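Local coordinates for protein ferredoxin (Nitrosospira multiformis, PDB 3LMF) that is of unknown function but, as a cysteine-rich four-helix bundle of the Csp family, may store copper ions within its core, at residues K39-C52 with I80-M94. Sequence-based numbering, arbitrary orientation.
Sequences KHVEADHLRLMMNC and ICDACAKSCEQLDGM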
loop_
_atom_site.group_PDB
_atom_site.type_symbol
_atom_site.label_atom_id
_atom_site.label_comp_id
_atom_site.label_asym_id
_atom_site.label_seq_id
_atom_site.Cartn_x
_atom_site.Cartn_y
_atom_site.Cartn_z
ATOM N N LYS A 39 10.399 6.283 -24.954
ATOM C CA LYS A 39 11.318 6.354 -23.824
ATOM C C LYS A 39 10.572 6.484 -22.493
ATOM O O LYS A 39 11.108 6.144 -21.438
ATOM C CB LYS A 39 12.268 7.541 -24.005
ATOM C CG LYS A 39 13.088 7.497 -25.289
ATOM C CD LYS A 39 13.893 8.780 -25.485
ATOM C CE LYS A 39 14.904 8.991 -24.365
ATOM N NZ LYS A 39 15.671 10.261 -24.526
ATOM N N HIS A 40 9.338 6.980 -22.551
ATOM C CA HIS A 40 8.507 7.154 -21.361
ATOM C C HIS A 40 8.139 5.821 -20.715
ATOM O O HIS A 40 7.788 5.773 -19.535
ATOM C CB HIS A 40 7.214 7.888 -21.715
ATOM C CG HIS A 40 7.356 9.374 -21.793
ATOM N ND1 HIS A 40 7.320 10.185 -20.678
ATOM C CD2 HIS A 40 7.521 10.198 -22.853
ATOM C CE1 HIS A 40 7.451 11.446 -21.050
ATOM N NE2 HIS A 40 7.575 11.482 -22.365
ATOM N N VAL A 41 8.218 4.741 -21.485
ATOM C CA VAL A 41 7.863 3.430 -20.965
ATOM C C VAL A 41 9.068 2.501 -20.880
ATOM O O VAL A 41 8.923 1.283 -20.796
ATOM C CB VAL A 41 6.760 2.789 -21.839
ATOM C CG1 VAL A 41 6.177 1.567 -21.146
ATOM C CG2 VAL A 41 5.665 3.811 -22.110
ATOM N N GLU A 42 10.261 3.087 -20.892
ATOM C CA GLU A 42 11.489 2.307 -20.798
ATOM C C GLU A 42 11.540 1.649 -19.420
ATOM O O GLU A 42 11.253 2.287 -18.408
ATOM C CB GLU A 42 12.705 3.218 -21.011
ATOM C CG GLU A 42 14.021 2.472 -21.168
ATOM C CD GLU A 42 14.620 2.031 -19.843
ATOM O OE1 GLU A 42 15.238 0.943 -19.798
ATOM O OE2 GLU A 42 14.486 2.780 -18.848
ATOM N N ALA A 43 11.909 0.373 -19.395
ATOM C CA ALA A 43 11.975 -0.403 -18.158
ATOM C C ALA A 43 12.483 0.335 -16.917
ATOM O O ALA A 43 11.752 0.467 -15.934
ATOM C CB ALA A 43 12.805 -1.662 -18.385
ATOM N N ASP A 44 13.728 0.803 -16.953
ATOM C CA ASP A 44 14.304 1.501 -15.808
ATOM C C ASP A 44 13.531 2.750 -15.382
ATOM O O ASP A 44 13.372 3.003 -14.191
ATOM C CB ASP A 44 15.766 1.886 -16.080
ATOM C CG ASP A 44 16.659 0.679 -16.333
ATOM O OD1 ASP A 44 16.569 -0.317 -15.582
ATOM O OD2 ASP A 44 17.470 0.732 -17.280
ATOM N N HIS A 45 13.053 3.532 -16.340
ATOM C CA HIS A 45 12.322 4.745 -16.006
ATOM C C HIS A 45 10.997 4.470 -15.309
ATOM O O HIS A 45 10.720 5.031 -14.246
ATOM C CB HIS A 45 12.066 5.581 -17.261
ATOM C CG HIS A 45 11.071 6.687 -17.059
ATOM N ND1 HIS A 45 11.300 7.753 -16.222
ATOM C CD2 HIS A 45 9.831 6.866 -17.573
ATOM C CE1 HIS A 45 10.241 8.550 -16.227
ATOM N NE2 HIS A 45 9.337 8.033 -17.038
ATOM N N LEU A 46 10.175 3.613 -15.903
ATOM C CA LEU A 46 8.877 3.307 -15.315
ATOM C C LEU A 46 9.024 2.672 -13.928
ATOM O O LEU A 46 8.337 3.086 -12.997
ATOM C CB LEU A 46 8.069 2.401 -16.248
ATOM C CG LEU A 46 6.555 2.545 -16.073
ATOM C CD1 LEU A 46 6.124 3.968 -16.426
ATOM C CD2 LEU A 46 5.847 1.544 -16.962
ATOM N N ARG A 47 9.919 1.691 -13.783
ATOM C CA ARG A 47 10.130 1.064 -12.478
ATOM C C ARG A 47 10.426 2.137 -11.450
ATOM O O ARG A 47 9.857 2.152 -10.356
ATOM C CB ARG A 47 11.335 0.122 -12.456
ATOM C CG ARG A 47 11.185 -1.206 -13.123
ATOM C CD ARG A 47 12.263 -2.155 -12.604
ATOM N NE ARG A 47 12.341 -3.361 -13.414
ATOM C CZ ARG A 47 13.093 -3.480 -14.501
ATOM N NH1 ARG A 47 13.845 -2.465 -14.907
ATOM N NH2 ARG A 47 13.073 -4.609 -15.198
ATOM N N LEU A 48 11.354 3.019 -11.799
ATOM C CA LEU A 48 11.752 4.086 -10.896
ATOM C C LEU A 48 10.540 4.932 -10.528
ATOM O O LEU A 48 10.333 5.263 -9.364
ATOM C CB LEU A 48 12.828 4.959 -11.547
ATOM C CG LEU A 48 13.579 5.904 -10.604
ATOM C CD1 LEU A 48 14.082 5.141 -9.386
ATOM C CD2 LEU A 48 14.745 6.534 -11.357
HETATM N N MSE A 49 9.734 5.256 -11.528
HETATM C CA MSE A 49 8.546 6.055 -11.316
HETATM C C MSE A 49 7.644 5.414 -10.263
HETATM O O MSE A 49 7.204 6.081 -9.323
HETATM C CB MSE A 49 7.782 6.199 -12.623
HETATM C CG MSE A 49 7.006 7.475 -12.707
HETATM SE SE MSE A 49 8.193 8.984 -12.950
HETATM C CE MSE A 49 6.933 10.087 -13.910
HETATM N N MSE A 50 7.374 4.120 -10.423
HETATM C CA MSE A 50 6.528 3.392 -9.486
HETATM C C MSE A 50 7.203 3.226 -8.128
HETATM O O MSE A 50 6.541 3.289 -7.087
HETATM C CB MSE A 50 6.152 2.017 -10.058
HETATM C CG MSE A 50 5.274 2.077 -11.305
HETATM SE SE MSE A 50 3.656 3.125 -11.030
HETATM C CE MSE A 50 2.827 2.009 -9.679
ATOM N N ASN A 51 8.516 3.011 -8.138
ATOM C CA ASN A 51 9.275 2.855 -6.898
ATOM C C ASN A 51 9.168 4.147 -6.108
ATOM O O ASN A 51 8.917 4.138 -4.906
ATOM C CB ASN A 51 10.752 2.580 -7.193
ATOM C CG ASN A 51 11.002 1.166 -7.681
ATOM O OD1 ASN A 51 12.107 0.832 -8.108
ATOM N ND2 ASN A 51 9.979 0.328 -7.614
ATOM N N CYS A 52 9.365 5.263 -6.800
ATOM C CA CYS A 52 9.293 6.564 -6.166
ATOM C C CYS A 52 7.917 6.786 -5.544
ATOM O O CYS A 52 7.818 7.242 -4.403
ATOM C CB CYS A 52 9.601 7.668 -7.180
ATOM S SG CYS A 52 9.703 9.322 -6.462
ATOM N N ILE A 80 15.748 7.941 -3.635
ATOM C CA ILE A 80 14.935 7.482 -4.759
ATOM C C ILE A 80 14.305 8.651 -5.515
ATOM O O ILE A 80 14.191 8.616 -6.736
ATOM C CB ILE A 80 13.836 6.508 -4.267
ATOM C CG1 ILE A 80 14.498 5.281 -3.652
ATOM C CG2 ILE A 80 12.918 6.114 -5.413
ATOM C CD1 ILE A 80 13.555 4.378 -2.885
ATOM N N CYS A 81 13.905 9.687 -4.787
ATOM C CA CYS A 81 13.313 10.866 -5.409
ATOM C C CYS A 81 14.333 11.571 -6.312
ATOM O O CYS A 81 13.991 11.996 -7.417
ATOM C CB CYS A 81 12.802 11.845 -4.344
ATOM S SG CYS A 81 11.263 11.325 -3.492
ATOM N N ASP A 82 15.576 11.701 -5.841
ATOM C CA ASP A 82 16.625 12.345 -6.633
ATOM C C ASP A 82 16.863 11.571 -7.917
ATOM O O ASP A 82 17.027 12.160 -8.985
ATOM C CB ASP A 82 17.954 12.431 -5.871
ATOM C CG ASP A 82 18.002 13.587 -4.887
ATOM O OD1 ASP A 82 17.613 14.720 -5.256
ATOM O OD2 ASP A 82 18.456 13.366 -3.743
ATOM N N ALA A 83 16.905 10.250 -7.814
ATOM C CA ALA A 83 17.125 9.442 -9.002
ATOM C C ALA A 83 15.938 9.580 -9.955
ATOM O O ALA A 83 16.125 9.709 -11.160
ATOM C CB ALA A 83 17.345 7.973 -8.618
ATOM N N CYS A 84 14.717 9.577 -9.424
ATOM C CA CYS A 84 13.543 9.704 -10.284
ATOM C C CYS A 84 13.518 11.063 -10.982
ATOM O O CYS A 84 13.134 11.163 -12.146
ATOM C CB CYS A 84 12.253 9.498 -9.478
ATOM S SG CYS A 84 10.720 9.515 -10.468
ATOM N N ALA A 85 13.934 12.107 -10.273
ATOM C CA ALA A 85 13.960 13.453 -10.850
ATOM C C ALA A 85 14.912 13.512 -12.042
ATOM O O ALA A 85 14.618 14.150 -13.052
ATOM C CB ALA A 85 14.388 14.474 -9.800
ATOM N N LYS A 86 16.054 12.847 -11.922
ATOM C CA LYS A 86 17.031 12.845 -13.000
ATOM C C LYS A 86 16.518 12.050 -14.194
ATOM O O LYS A 86 16.766 12.410 -15.349
ATOM C CB LYS A 86 18.363 12.280 -12.507
ATOM C CG LYS A 86 19.044 13.186 -11.489
ATOM C CD LYS A 86 20.395 12.639 -11.056
ATOM C CE LYS A 86 21.040 13.528 -9.998
ATOM N NZ LYS A 86 22.332 12.957 -9.513
ATOM N N SER A 87 15.792 10.976 -13.914
ATOM C CA SER A 87 15.233 10.151 -14.976
ATOM C C SER A 87 14.203 10.961 -15.760
ATOM O O SER A 87 14.153 10.885 -16.984
ATOM C CB SER A 87 14.579 8.901 -14.381
ATOM O OG SER A 87 14.093 8.048 -15.399
ATOM N N CYS A 88 13.396 11.749 -15.054
ATOM C CA CYS A 88 12.375 12.560 -15.709
ATOM C C CYS A 88 12.944 13.749 -16.492
ATOM O O CYS A 88 12.271 14.291 -17.373
ATOM C CB CYS A 88 11.353 13.064 -14.689
ATOM S SG CYS A 88 10.254 11.789 -14.024
ATOM N N GLU A 89 14.173 14.156 -16.176
ATOM C CA GLU A 89 14.805 15.274 -16.877
ATOM C C GLU A 89 14.982 14.948 -18.359
ATOM O O GLU A 89 14.971 15.841 -19.207
ATOM C CB GLU A 89 16.173 15.598 -16.261
ATOM C CG GLU A 89 16.110 16.208 -14.871
ATOM C CD GLU A 89 17.487 16.474 -14.271
ATOM O OE1 GLU A 89 17.546 16.991 -13.139
ATOM O OE2 GLU A 89 18.506 16.167 -14.926
ATOM N N GLN A 90 15.140 13.661 -18.654
ATOM C CA GLN A 90 15.323 13.176 -20.021
ATOM C C GLN A 90 14.073 13.330 -20.897
ATOM O O GLN A 90 14.179 13.655 -22.080
ATOM C CB GLN A 90 15.721 11.693 -20.003
ATOM C CG GLN A 90 17.061 11.369 -20.652
ATOM C CD GLN A 90 18.232 11.540 -19.703
ATOM O OE1 GLN A 90 18.269 10.830 -18.674
ATOM N NE2 GLN A 90 19.116 12.379 -19.987
ATOM N N LEU A 91 12.896 13.098 -20.318
ATOM C CA LEU A 91 11.640 13.184 -21.063
ATOM C C LEU A 91 10.968 14.548 -21.042
ATOM O O LEU A 91 11.272 15.390 -20.201
ATOM C CB LEU A 91 10.649 12.144 -20.543
ATOM C CG LEU A 91 11.123 10.693 -20.458
ATOM C CD1 LEU A 91 11.940 10.340 -21.693
ATOM C CD2 LEU A 91 11.945 10.500 -19.204
ATOM N N ASP A 92 10.037 14.756 -21.967
ATOM C CA ASP A 92 9.336 16.025 -22.048
ATOM C C ASP A 92 7.925 15.944 -21.479
ATOM O O ASP A 92 7.305 14.880 -21.467
ATOM C CB ASP A 92 9.301 16.499 -23.498
ATOM C CG ASP A 92 8.658 15.491 -24.417
ATOM O OD1 ASP A 92 7.426 15.307 -24.323
ATOM O OD2 ASP A 92 9.386 14.876 -25.224
ATOM N N GLY A 93 7.423 17.083 -21.013
ATOM C CA GLY A 93 6.101 17.130 -20.420
ATOM C C GLY A 93 6.199 16.625 -18.992
ATOM O O GLY A 93 5.215 16.588 -18.256
HETATM N N MSE A 94 7.410 16.252 -18.600
HETATM C CA MSE A 94 7.671 15.723 -17.270
HETATM C C MSE A 94 8.186 16.783 -16.300
HETATM O O MSE A 94 8.697 16.454 -15.231
HETATM C CB MSE A 94 8.690 14.590 -17.377
HETATM C CG MSE A 94 8.290 13.488 -18.342
HETATM SE SE MSE A 94 7.124 12.336 -17.610
HETATM C CE MSE A 94 8.285 11.233 -16.847
#
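Helices 43-64 and 70-90 of a cysteine-rich four-helix bundle pack against each other here, with the Leu48 knob set in a hole formed by Ile80, Ala83, Cys84 and Ser87. The short segments 43-52 and 80-90 run roughly antiparallel at 141°, their axes 9.4 Å apart. Leu48 lays CD2 over the backbone of the opposite helix, 3.6 Å from Cys84 CA, and Phe69 of a neighbouring subunit also packs on Leu48. One turn earlier, His45 ND1 and Ser87 OG share a hydrogen bond of 2.9 Å, moderately straight (156°), in which either may be the donor. With its CG anti to the backbone N (chi1 167°), His45 places one ring face under Leu91 CD2 and turns its edge to Cys88 SG. NE2 of the same ring is buried without a polar partner, the methyl CE of selenomethionine Met94 lying 3.4 Å from it. Leu91 also covers His40, its CG standing over the face, 3.9 Å from the ring centroid, in a second CH-pi contact, while Met94 SE meets that ring at its edge. Selenomethionine Met49, its chain bent at chi2, brings SE to 3.6 Å from Cys84 SG and equally near Cys88 SG, and its methyl CE meets Met94 CE tip to tip at a tight 3.4 Å. Farther along helix 43-64, Cys52 SG lies 3.9 Å from Cys81 SG, too far for a disulfide. Cys97 and Cys104 of helix 95-112 extend this thiol lining. A similar role to that of copper-storing relatives, which bind Cu(I) along such a core, is possible here: inward-facing cysteines from several helices, with histidine and methionine side chains near one end, are characteristic of the Csp four-helix bundle.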